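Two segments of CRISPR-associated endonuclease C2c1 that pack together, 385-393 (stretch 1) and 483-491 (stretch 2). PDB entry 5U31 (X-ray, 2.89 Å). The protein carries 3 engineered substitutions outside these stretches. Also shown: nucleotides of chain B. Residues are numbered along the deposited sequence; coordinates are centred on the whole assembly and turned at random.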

ATOM      1  N   ASP A 385       4.354 -19.632  18.320  1.00 28.14           N
ATOM      2  CA  ASP A 385       3.712 -19.817  19.612  1.00 37.25           C
ATOM      3  C   ASP A 385       2.226 -20.050  19.392  1.00 45.03           C
ATOM      4  O   ASP A 385       1.628 -19.450  18.498  1.00 51.16           O
ATOM      5  CB  ASP A 385       3.921 -18.609  20.526  1.00 37.50           C
ATOM      6  CG  ASP A 385       3.147 -18.726  21.817  1.00 59.94           C
ATOM      7  OD1 ASP A 385       3.587 -19.487  22.704  1.00 74.11           O
ATOM      8  OD2 ASP A 385       2.091 -18.072  21.940  1.00 62.50           O
ATOM      9  N   ALA A 386       1.632 -20.910  20.220  1.00 44.62           N
ATOM     10  CA  ALA A 386       0.235 -21.274  20.019  1.00 31.74           C
ATOM     11  C   ALA A 386      -0.699 -20.078  20.163  1.00 36.82           C
ATOM     12  O   ALA A 386      -1.791 -20.078  19.582  1.00 42.34           O
ATOM     13  CB  ALA A 386      -0.165 -22.377  20.998  1.00 39.31           C
ATOM     14  N   THR A 387      -0.301 -19.053  20.920  1.00 37.71           N
ATOM     15  CA  THR A 387      -1.171 -17.909  21.173  1.00 40.90           C
ATOM     16  C   THR A 387      -0.593 -16.570  20.740  1.00 46.10           C
ATOM     17  O   THR A 387      -1.366 -15.658  20.436  1.00 44.31           O
ATOM     18  CB  THR A 387      -1.530 -17.814  22.666  1.00 32.20           C
ATOM     19  OG1 THR A 387      -0.380 -17.406  23.412  1.00 50.06           O
ATOM     20  CG2 THR A 387      -2.014 -19.153  23.186  1.00 35.27           C
ATOM     21  N   ALA A 388       0.731 -16.417  20.713  1.00 43.14           N
ATOM     22  CA  ALA A 388       1.343 -15.137  20.371  1.00 32.25           C
ATOM     23  C   ALA A 388       1.663 -15.034  18.885  1.00 44.90           C
ATOM     24  O   ALA A 388       1.345 -14.030  18.242  1.00 44.90           O
ATOM     25  CB  ALA A 388       2.613 -14.923  21.197  1.00 31.97           C
ATOM     26  N   HIS A 389       2.299 -16.060  18.330  1.00 45.50           N
ATOM     27  CA  HIS A 389       2.645 -16.108  16.912  1.00 47.21           C
ATOM     28  C   HIS A 389       2.170 -17.445  16.366  1.00 38.48           C
ATOM     29  O   HIS A 389       2.971 -18.359  16.129  1.00 41.05           O
ATOM     30  CB  HIS A 389       4.145 -15.914  16.708  1.00 47.55           C
ATOM     31  CG  HIS A 389       4.679 -14.673  17.348  1.00 45.62           C
ATOM     32  ND1 HIS A 389       4.426 -13.412  16.852  1.00 44.53           N
ATOM     33  CD2 HIS A 389       5.445 -14.496  18.451  1.00 46.27           C
ATOM     34  CE1 HIS A 389       5.019 -12.514  17.618  1.00 50.52           C
ATOM     35  NE2 HIS A 389       5.645 -13.146  18.595  1.00 45.67           N
ATOM     36  N   PRO A 390       0.868 -17.601  16.160  1.00 29.31           N
ATOM     37  CA  PRO A 390       0.332 -18.920  15.811  1.00 34.67           C
ATOM     38  C   PRO A 390       0.552 -19.275  14.353  1.00 43.62           C
ATOM     39  O   PRO A 390       0.463 -18.429  13.459  1.00 45.66           O
ATOM     40  CB  PRO A 390      -1.164 -18.779  16.120  1.00 29.58           C
ATOM     41  CG  PRO A 390      -1.443 -17.343  15.902  1.00 29.65           C
ATOM     42  CD  PRO A 390      -0.201 -16.600  16.329  1.00 45.06           C
ATOM     43  N   ILE A 391       0.857 -20.543  14.122  1.00 27.42           N
ATOM     44  CA  ILE A 391       0.638 -21.151  12.840  1.00 38.61           C
ATOM     45  C   ILE A 391      -0.584 -22.055  12.968  1.00 35.38           C
ATOM     46  O   ILE A 391      -1.092 -22.295  14.058  1.00 27.78           O
ATOM     47  CB  ILE A 391       1.898 -21.906  12.331  1.00 26.95           C
ATOM     48  CG1 ILE A 391       2.425 -22.881  13.387  1.00 34.50           C
ATOM     49  CG2 ILE A 391       2.964 -20.907  11.914  1.00 28.98           C
ATOM     50  CD1 ILE A 391       1.829 -24.266  13.295  1.00 35.53           C
ATOM     51  N   TRP A 392      -1.094 -22.531  11.839  1.00 27.42           N
ATOM     52  CA  TRP A 392      -2.354 -23.261  11.815  1.00 27.75           C
ATOM     53  C   TRP A 392      -2.132 -24.661  11.262  1.00 27.73           C
ATOM     54  O   TRP A 392      -1.338 -24.847  10.339  1.00 44.01           O
ATOM     55  CB  TRP A 392      -3.395 -22.504  10.988  1.00 35.58           C
ATOM     56  CG  TRP A 392      -3.351 -21.024  11.222  1.00 33.12           C
ATOM     57  CD1 TRP A 392      -2.830 -20.078  10.393  1.00 34.49           C
ATOM     58  CD2 TRP A 392      -3.820 -20.326  12.382  1.00 28.98           C
ATOM     59  NE1 TRP A 392      -2.953 -18.834  10.958  1.00 28.51           N
ATOM     60  CE2 TRP A 392      -3.560 -18.960  12.179  1.00 29.16           C
ATOM     61  CE3 TRP A 392      -4.441 -20.726  13.569  1.00 38.61           C
ATOM     62  CZ2 TRP A 392      -3.900 -17.989  13.119  1.00 42.59           C
ATOM     63  CZ3 TRP A 392      -4.780 -19.761  14.499  1.00 33.21           C
ATOM     64  CH2 TRP A 392      -4.509 -18.410  14.269  1.00 40.96           C
ATOM     65  N   THR A 393      -2.837 -25.640  11.825  1.00 28.09           N
ATOM     66  CA  THR A 393      -2.745 -26.998  11.307  1.00 28.18           C
ATOM     67  C   THR A 393      -3.332 -27.051   9.902  1.00 28.22           C
ATOM     68  O   THR A 393      -4.431 -26.544   9.657  1.00 28.46           O
ATOM     69  CB  THR A 393      -3.469 -27.990  12.226  1.00 28.64           C
ATOM     70  OG1 THR A 393      -4.775 -28.263  11.710  1.00 60.12           O
ATOM     71  CG2 THR A 393      -3.610 -27.432  13.620  1.00 37.61           C
ATOM     72  N   GLN A 483      -8.237 -22.300  11.799  1.00 37.73           N
ATOM     73  CA  GLN A 483      -7.910 -21.012  12.388  1.00 33.65           C
ATOM     74  C   GLN A 483      -8.888 -20.653  13.498  1.00 36.99           C
ATOM     75  O   GLN A 483     -10.044 -21.089  13.504  1.00 37.41           O
ATOM     76  CB  GLN A 483      -7.937 -19.893  11.350  1.00 29.22           C
ATOM     77  CG  GLN A 483      -7.127 -20.136  10.106  1.00 37.22           C
ATOM     78  CD  GLN A 483      -7.157 -18.933   9.193  1.00 37.17           C
ATOM     79  OE1 GLN A 483      -6.874 -19.032   7.999  1.00 47.45           O
ATOM     80  NE2 GLN A 483      -7.508 -17.781   9.754  1.00 30.13           N
ATOM     81  N   CYS A 484      -8.399 -19.837  14.429  1.00 41.08           N
ATOM     82  CA  CYS A 484      -9.198 -19.148  15.428  1.00 40.28           C
ATOM     83  C   CYS A 484      -8.917 -17.654  15.318  1.00 46.21           C
ATOM     84  O   CYS A 484      -7.946 -17.226  14.687  1.00 50.75           O
ATOM     85  CB  CYS A 484      -8.883 -19.647  16.843  1.00 41.23           C
ATOM     86  SG  CYS A 484      -9.095 -21.421  17.080  1.00 53.27           S
ATOM     87  N   ARG A 485      -9.776 -16.856  15.948  1.00 46.01           N
ATOM     88  CA  ARG A 485      -9.568 -15.415  15.976  1.00 37.42           C
ATOM     89  C   ARG A 485      -8.383 -15.064  16.872  1.00 35.81           C
ATOM     90  O   ARG A 485      -8.158 -15.698  17.906  1.00 39.59           O
ATOM     91  CB  ARG A 485     -10.823 -14.707  16.481  1.00 43.35           C
ATOM     92  CG  ARG A 485     -12.064 -14.885  15.632  1.00 35.33           C
ATOM     93  CD  ARG A 485     -13.279 -14.339  16.372  1.00 64.23           C
ATOM     94  NE  ARG A 485     -14.452 -14.236  15.511  1.00 87.89           N
ATOM     95  CZ  ARG A 485     -14.730 -13.178  14.757  1.00 96.66           C
ATOM     96  NH1 ARG A 485     -13.915 -12.130  14.754  1.00 90.67           N
ATOM     97  NH2 ARG A 485     -15.820 -13.167  14.004  1.00100.13           N
ATOM     98  N   ARG A 486      -7.628 -14.035  16.477  1.00 40.34           N
ATOM     99  CA  ARG A 486      -6.483 -13.617  17.285  1.00 54.08           C
ATOM    100  C   ARG A 486      -6.908 -13.151  18.673  1.00 50.66           C
ATOM    101  O   ARG A 486      -6.172 -13.355  19.646  1.00 43.00           O
ATOM    102  CB  ARG A 486      -5.704 -12.509  16.571  1.00 61.57           C
ATOM    103  CG  ARG A 486      -4.901 -12.970  15.362  1.00 56.03           C
ATOM    104  CD  ARG A 486      -3.822 -13.964  15.763  1.00 50.38           C
ATOM    105  NE  ARG A 486      -2.746 -14.041  14.778  1.00 51.88           N
ATOM    106  CZ  ARG A 486      -1.514 -13.580  14.977  1.00 50.42           C
ATOM    107  NH1 ARG A 486      -1.193 -13.013  16.134  1.00 49.65           N
ATOM    108  NH2 ARG A 486      -0.597 -13.694  14.026  1.00 51.58           N
ATOM    109  N   ASP A 487      -8.087 -12.532  18.792  1.00 48.07           N
ATOM    110  CA  ASP A 487      -8.537 -12.053  20.094  1.00 58.09           C
ATOM    111  C   ASP A 487      -9.006 -13.191  20.997  1.00 59.80           C
ATOM    112  O   ASP A 487      -8.813 -13.124  22.216  1.00 72.45           O
ATOM    113  CB  ASP A 487      -9.642 -11.000  19.926  1.00 76.96           C
ATOM    114  CG  ASP A 487     -10.799 -11.479  19.057  1.00 84.91           C
ATOM    115  OD1 ASP A 487     -10.988 -12.703  18.914  1.00 91.15           O
ATOM    116  OD2 ASP A 487     -11.526 -10.619  18.514  1.00 85.16           O
ATOM    117  N   GLN A 488      -9.608 -14.237  20.431  1.00 51.55           N
ATOM    118  CA  GLN A 488     -10.002 -15.414  21.193  1.00 48.04           C
ATOM    119  C   GLN A 488      -8.870 -16.414  21.358  1.00 60.60           C
ATOM    120  O   GLN A 488      -9.128 -17.588  21.649  1.00 72.66           O
ATOM    121  CB  GLN A 488     -11.197 -16.102  20.532  1.00 52.28           C
ATOM    122  CG  GLN A 488     -12.486 -15.310  20.594  1.00 65.86           C
ATOM    123  CD  GLN A 488     -13.614 -16.003  19.866  1.00 72.45           C
ATOM    124  OE1 GLN A 488     -13.484 -17.158  19.456  1.00 68.34           O
ATOM    125  NE2 GLN A 488     -14.725 -15.300  19.692  1.00 76.27           N
ATOM    126  N   LEU A 489      -7.626 -15.973  21.183  1.00 66.01           N
ATOM    127  CA  LEU A 489      -6.454 -16.837  21.256  1.00 62.83           C
ATOM    128  C   LEU A 489      -5.683 -16.670  22.555  1.00 87.08           C
ATOM    129  O   LEU A 489      -5.460 -17.645  23.278  1.00 73.54           O
ATOM    130  CB  LEU A 489      -5.528 -16.535  20.071  1.00 54.61           C
ATOM    131  CG  LEU A 489      -4.905 -17.698  19.318  1.00 46.24           C
ATOM    132  CD1 LEU A 489      -5.962 -18.713  18.911  1.00 39.82           C
ATOM    133  CD2 LEU A 489      -4.192 -17.142  18.105  1.00 38.13           C
ATOM    134  N   ALA A 490      -5.276 -15.435  22.872  1.00 91.85           N
ATOM    135  CA  ALA A 490      -4.534 -15.173  24.099  1.00107.48           C
ATOM    136  C   ALA A 490      -5.349 -15.500  25.341  1.00113.42           C
ATOM    137  O   ALA A 490      -4.773 -15.665  26.422  1.00116.66           O
ATOM    138  CB  ALA A 490      -4.087 -13.710  24.136  1.00108.94           C
ATOM    139  N   HIS A 491      -6.667 -15.602  25.209  1.00115.79           N
ATOM    140  CA  HIS A 491      -7.540 -15.901  26.328  1.00119.77           C
ATOM    141  C   HIS A 491      -7.518 -17.399  26.633  1.00113.50           C
ATOM    142  O   HIS A 491      -7.041 -18.219  25.843  1.00106.72           O
ATOM    143  CB  HIS A 491      -8.970 -15.442  26.029  1.00121.49           C
ATOM    144  CG  HIS A 491      -9.113 -13.960  25.838  1.00123.20           C
ATOM    145  ND1 HIS A 491      -8.125 -13.178  25.279  1.00122.85           N
ATOM    146  CD2 HIS A 491     -10.139 -13.122  26.120  1.00122.38           C
ATOM    147  CE1 HIS A 491      -8.532 -11.921  25.234  1.00121.31           C
ATOM    148  NE2 HIS A 491      -9.750 -11.860  25.738  1.00121.94           N
TER
ATOM    149  P     G B  95      -5.606 -14.130   6.502  1.00 43.51           P
ATOM    150  OP1   G B  95      -6.348 -14.083   7.791  1.00 65.67           O
ATOM    151  OP2   G B  95      -4.998 -12.900   5.932  1.00 41.04           O
ATOM    152  O5'   G B  95      -4.464 -15.231   6.622  1.00 42.34           O
ATOM    153  C5'   G B  95      -4.744 -16.507   7.177  1.00 36.96           C
ATOM    154  C4'   G B  95      -3.479 -17.281   7.420  1.00 27.36           C
ATOM    155  O4'   G B  95      -2.941 -17.745   6.159  1.00 27.17           O
ATOM    156  C3'   G B  95      -2.346 -16.483   8.032  1.00 27.17           C
ATOM    157  O3'   G B  95      -2.476 -16.340   9.433  1.00 27.99           O
ATOM    158  C2'   G B  95      -1.105 -17.252   7.589  1.00 40.27           C
ATOM    159  O2'   G B  95      -0.883 -18.381   8.420  1.00 37.24           O
ATOM    160  C1'   G B  95      -1.534 -17.756   6.210  1.00 31.24           C
ATOM    161  N9    G B  95      -1.015 -16.947   5.089  1.00 39.08           N
ATOM    162  C8    G B  95      -1.674 -15.990   4.356  1.00 26.87           C
ATOM    163  N7    G B  95      -0.932 -15.486   3.402  1.00 34.27           N
ATOM    164  C5    G B  95       0.279 -16.156   3.505  1.00 26.56           C
ATOM    165  C6    G B  95       1.471 -16.046   2.746  1.00 26.44           C
ATOM    166  O6    G B  95       1.714 -15.306   1.791  1.00 35.28           O
ATOM    167  N1    G B  95       2.448 -16.919   3.201  1.00 26.31           N
ATOM    168  C2    G B  95       2.298 -17.790   4.250  1.00 30.36           C
ATOM    169  N2    G B  95       3.355 -18.559   4.543  1.00 36.32           N
ATOM    170  N3    G B  95       1.198 -17.906   4.967  1.00 31.19           N
ATOM    171  C4    G B  95       0.238 -17.064   4.539  1.00 35.28           C
ATOM    172  P     A B  96      -1.884 -15.035  10.138  1.00 43.50           P
ATOM    173  OP1   A B  96      -2.412 -14.927  11.520  1.00 30.16           O
ATOM    174  OP2   A B  96      -2.088 -13.926   9.173  1.00 33.55           O
ATOM    175  O5'   A B  96      -0.336 -15.362  10.242  1.00 38.24           O
ATOM    176  C5'   A B  96       0.104 -16.498  10.967  1.00 27.10           C
ATOM    177  C4'   A B  96       1.557 -16.795  10.704  1.00 26.85           C
ATOM    178  O4'   A B  96       1.730 -17.192   9.319  1.00 26.63           O
ATOM    179  C3'   A B  96       2.522 -15.631  10.870  1.00 29.68           C
ATOM    180  O3'   A B  96       2.870 -15.371  12.219  1.00 27.09           O
ATOM    181  C2'   A B  96       3.695 -16.065  10.011  1.00 37.95           C
ATOM    182  O2'   A B  96       4.457 -17.056  10.682  1.00 39.74           O
ATOM    183  C1'   A B  96       2.975 -16.731   8.841  1.00 40.22           C
ATOM    184  N9    A B  96       2.733 -15.792   7.723  1.00 40.75           N
ATOM    185  C8    A B  96       1.616 -15.033   7.476  1.00 33.79           C
ATOM    186  N7    A B  96       1.710 -14.302   6.389  1.00 41.89           N
ATOM    187  C5    A B  96       2.972 -14.595   5.890  1.00 26.41           C
ATOM    188  C6    A B  96       3.682 -14.152   4.758  1.00 26.37           C
ATOM    189  N6    A B  96       3.217 -13.274   3.874  1.00 32.33           N
ATOM    190  N1    A B  96       4.921 -14.643   4.551  1.00 33.45           N
ATOM    191  C2    A B  96       5.408 -15.526   5.428  1.00 26.23           C
ATOM    192  N3    A B  96       4.840 -16.016   6.526  1.00 31.90           N
ATOM    193  C4    A B  96       3.608 -15.510   6.702  1.00 26.34           C
ATOM    194  P     A B  97       3.187 -13.868  12.697  1.00 46.11           P
ATOM    195  OP1   A B  97       3.190 -13.823  14.175  1.00 30.75           O
ATOM    196  OP2   A B  97       2.315 -12.935  11.945  1.00 49.13           O
ATOM    197  O5'   A B  97       4.691 -13.634  12.234  1.00 47.91           O
ATOM    198  C5'   A B  97       5.731 -14.447  12.749  1.00 37.79           C
ATOM    199  C4'   A B  97       6.895 -14.513  11.798  1.00 31.65           C
ATOM    200  O4'   A B  97       6.452 -14.967  10.493  1.00 37.07           O
ATOM    201  C3'   A B  97       7.579 -13.195  11.503  1.00 27.19           C
ATOM    202  O3'   A B  97       8.455 -12.793  12.535  1.00 29.68           O
ATOM    203  C2'   A B  97       8.269 -13.485  10.180  1.00 37.35           C
ATOM    204  O2'   A B  97       9.429 -14.276  10.382  1.00 50.85           O
ATOM    205  C1'   A B  97       7.214 -14.339   9.485  1.00 34.42           C
ATOM    206  N9    A B  97       6.323 -13.491   8.673  1.00 27.76           N
ATOM    207  C8    A B  97       5.085 -12.996   9.000  1.00 32.25           C
ATOM    208  N7    A B  97       4.559 -12.243   8.063  1.00 33.82           N
ATOM    209  C5    A B  97       5.525 -12.226   7.066  1.00 26.68           C
ATOM    210  C6    A B  97       5.579 -11.599   5.808  1.00 26.68           C
ATOM    211  N6    A B  97       4.608 -10.833   5.309  1.00 26.75           N
ATOM    212  N1    A B  97       6.688 -11.791   5.065  1.00 26.65           N
ATOM    213  C2    A B  97       7.667 -12.558   5.557  1.00 26.62           C
ATOM    214  N3    A B  97       7.735 -13.197   6.721  1.00 31.24           N
ATOM    215  C4    A B  97       6.618 -12.985   7.434  1.00 26.63           C

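The two segments pack without a clear hydrogen bond between them, burying 433 Å² in total, and their backbones run in opposite senses: the CA atoms of Trp392 and Gln483 lie 6.0 Å apart at one end, those of Thr387 and Ala490 5.2 Å apart at the other. At Gln483, the aliphatic part of the side chain covers one face of the Trp392 indole, with Gln483 CG 4.1 Å from the centroid of the Trp392 five-membered ring and nearly on its normal, a CH-pi contact. The indole also reaches the backbone of Cys484, Trp392 CZ3 lying 3.6 Å from Cys484 N. Trp392 NE1 donates a hydrogen bond to O3' of G95 (3.0 Å).

The CA-to-CB bond of Arg485 points away from stretch 1, whereas Arg486 extends its guanidinium over Pro390, one face resting on the proline ring (Arg486 CZ to Pro390 CD, 3.6 Å). This leaves the polar edge for the RNA backbone: NE and NH2 of Arg486 make weak hydrogen bonds to OP1 of A96, at 3.4 and 3.3 Å.

Leu489 makes the apolar side-chain contacts, its CD2 lying 3.5 Å from Pro390 CG and 4.1 Å from Trp392 CH2. Beyond it, Thr387 CB approaches Ala490 CA at 4.2 Å. Within stretch 1, the loop is braced by Asp385 OD2, which accepts hydrogen bonds from Thr387 N, Thr387 OG1 and Ala388 N.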